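Local coordinates for protein novel immune-type receptor 11 (Ictalurus punctatus, PDB 2QTE) that probably acts as a cell-surface immune receptor of a family linked to allogeneic recognition, through an immunoglobulin V-like extracellular domain, at residues G94-G98 / I99-F103. The protein carries 1 engineered substitution. Numbering follows the deposited sequence.
Sequences GEVEG and IIIKF
The phenyl ring of F103 meets G94 obliquely, with CD1 of F103 3.7 Å from G94 CA, while one face of the ring carries the CD1 methyl of I101, set over its centre. This is the F-G beta hairpin of an immunoglobulin V-type domain, whose turn is in the position of CDR3 in antibodies and T-cell receptors. With its CG1 anti to the backbone N (chi1 -176°), I101 reaches across to the facing strand: CG1 lies 3.3 Å from E95 O, and CD1 ends 3.4 Å from G94 CA. A CB on G94 would collide with that methyl and with the ring, so glycine fits here. Cutting I101 back to an alanine is likely to open a gap against the F103 ring face and beside G94 CA, leaving the ring freer to shift. V96, on the same face of the hairpin, crosses I101 at about a right angle, its CG2 4.0 Å from I101 CB. The second subunit packs against this surface: its I101 meets I101, its I99 meets V96, and its Y35 OH bonds to I101 N.

E95 and K102 form the regular hydrogen-bonded pair, with E95 N to K102 O at 2.9 Å and K102 N to E95 O at 3.0 Å; each donor is tilted some 30° from the carbonyl plane. The E95 carboxylate turns away from the G strand to accept hydrogen bonds from the backbone N of T27 and of N28, tying the hairpin to a neighbouring loop. At the tip, E97 to I100 make a type II' turn, with G98 supplying the positive phi (80°). E97 N reaches I100 O at 2.7 Å, and just beyond, a water accepts a hydrogen bond from I99 N and donates a weak one to E97 O.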
loop_
_atom_site.group_PDB
_atom_site.type_symbol
_atom_site.label_atom_id
_atom_site.label_comp_id
_atom_site.label_asym_id
_atom_site.label_seq_id
_atom_site.Cartn_x
_atom_site.Cartn_y
_atom_site.Cartn_z
ATOM N N GLY A 94 1.932 5.803 -6.012
ATOM C CA GLY A 94 2.051 4.649 -6.857
ATOM C C GLY A 94 1.234 4.689 -8.110
ATOM O O GLY A 94 0.266 5.454 -8.254
ATOM N N GLU A 95 1.602 3.813 -9.019
ATOM C CA GLU A 95 0.930 3.715 -10.295
ATOM C C GLU A 95 0.432 2.286 -10.534
ATOM O O GLU A 95 1.215 1.359 -10.406
ATOM C CB GLU A 95 1.949 4.123 -11.362
ATOM C CG GLU A 95 1.324 4.387 -12.675
ATOM C CD GLU A 95 2.322 4.541 -13.798
ATOM O OE1 GLU A 95 3.457 5.003 -13.565
ATOM O OE2 GLU A 95 1.931 4.190 -14.920
ATOM N N VAL A 96 -0.865 2.098 -10.830
ATOM C CA VAL A 96 -1.410 0.769 -11.198
ATOM C C VAL A 96 -0.904 0.403 -12.597
ATOM O O VAL A 96 -1.042 1.186 -13.530
ATOM C CB VAL A 96 -2.960 0.678 -11.127
ATOM C CG1 VAL A 96 -3.523 -0.539 -11.919
ATOM C CG2 VAL A 96 -3.437 0.647 -9.689
ATOM N N GLU A 97 -0.280 -0.772 -12.703
ATOM C CA GLU A 97 0.259 -1.280 -13.974
ATOM C C GLU A 97 -0.132 -2.737 -14.174
ATOM O O GLU A 97 0.519 -3.616 -13.684
ATOM C CB GLU A 97 1.775 -1.133 -13.993
ATOM C CG GLU A 97 2.295 -0.288 -15.168
ATOM C CD GLU A 97 2.736 -1.106 -16.378
ATOM O OE1 GLU A 97 2.508 -2.344 -16.392
ATOM O OE2 GLU A 97 3.329 -0.511 -17.315
ATOM N N GLY A 98 -1.227 -2.975 -14.882
ATOM C CA GLY A 98 -1.742 -4.321 -15.048
ATOM C C GLY A 98 -2.516 -4.715 -13.812
ATOM O O GLY A 98 -3.341 -3.943 -13.328
ATOM N N ILE A 99 -2.249 -5.904 -13.288
ATOM C CA ILE A 99 -2.968 -6.391 -12.109
ATOM C C ILE A 99 -2.211 -6.070 -10.804
ATOM O O ILE A 99 -2.568 -6.592 -9.731
ATOM C CB ILE A 99 -3.272 -7.896 -12.237
ATOM C CG1 ILE A 99 -1.978 -8.736 -12.325
ATOM C CG2 ILE A 99 -4.155 -8.140 -13.481
ATOM C CD1 ILE A 99 -2.167 -10.237 -12.241
ATOM N N ILE A 100 -1.211 -5.185 -10.920
ATOM C CA ILE A 100 -0.274 -4.825 -9.850
ATOM C C ILE A 100 -0.125 -3.306 -9.778
ATOM O O ILE A 100 -0.415 -2.647 -10.747
ATOM C CB ILE A 100 1.085 -5.610 -10.044
ATOM C CG1 ILE A 100 1.201 -6.702 -8.989
ATOM C CG2 ILE A 100 2.341 -4.711 -10.013
ATOM C CD1 ILE A 100 0.293 -7.907 -9.212
ATOM N N ILE A 101 0.244 -2.765 -8.604
ATOM C CA ILE A 101 0.626 -1.348 -8.420
ATOM C C ILE A 101 2.075 -1.260 -7.934
ATOM O O ILE A 101 2.506 -2.071 -7.106
ATOM C CB ILE A 101 -0.371 -0.557 -7.451
ATOM C CG1 ILE A 101 0.002 0.948 -7.346
ATOM C CG2 ILE A 101 -0.497 -1.233 -6.074
ATOM C CD1 ILE A 101 1.256 1.308 -6.544
ATOM N N LYS A 102 2.838 -0.319 -8.489
ATOM C CA LYS A 102 4.201 -0.048 -8.067
ATOM C C LYS A 102 4.255 1.320 -7.383
ATOM O O LYS A 102 3.848 2.304 -7.973
ATOM C CB LYS A 102 5.164 -0.052 -9.279
ATOM C CG LYS A 102 5.278 -1.404 -9.929
ATOM C CD LYS A 102 6.688 -1.664 -10.484
ATOM C CE LYS A 102 6.731 -1.486 -12.000
ATOM N NZ LYS A 102 7.795 -2.334 -12.702
ATOM N N PHE A 103 4.741 1.374 -6.145
ATOM C CA PHE A 103 4.892 2.647 -5.414
ATOM C C PHE A 103 6.288 3.145 -5.600
ATOM O O PHE A 103 7.231 2.416 -5.323
ATOM C CB PHE A 103 4.632 2.432 -3.919
ATOM C CG PHE A 103 3.228 1.994 -3.600
ATOM C CD1 PHE A 103 2.178 2.910 -3.637
ATOM C CD2 PHE A 103 2.937 0.670 -3.283
ATOM C CE1 PHE A 103 0.888 2.513 -3.353
ATOM C CE2 PHE A 103 1.649 0.278 -2.970
ATOM C CZ PHE A 103 0.622 1.189 -3.029
HETATM O O HOH W 1 0.015 -6.888 -14.786
#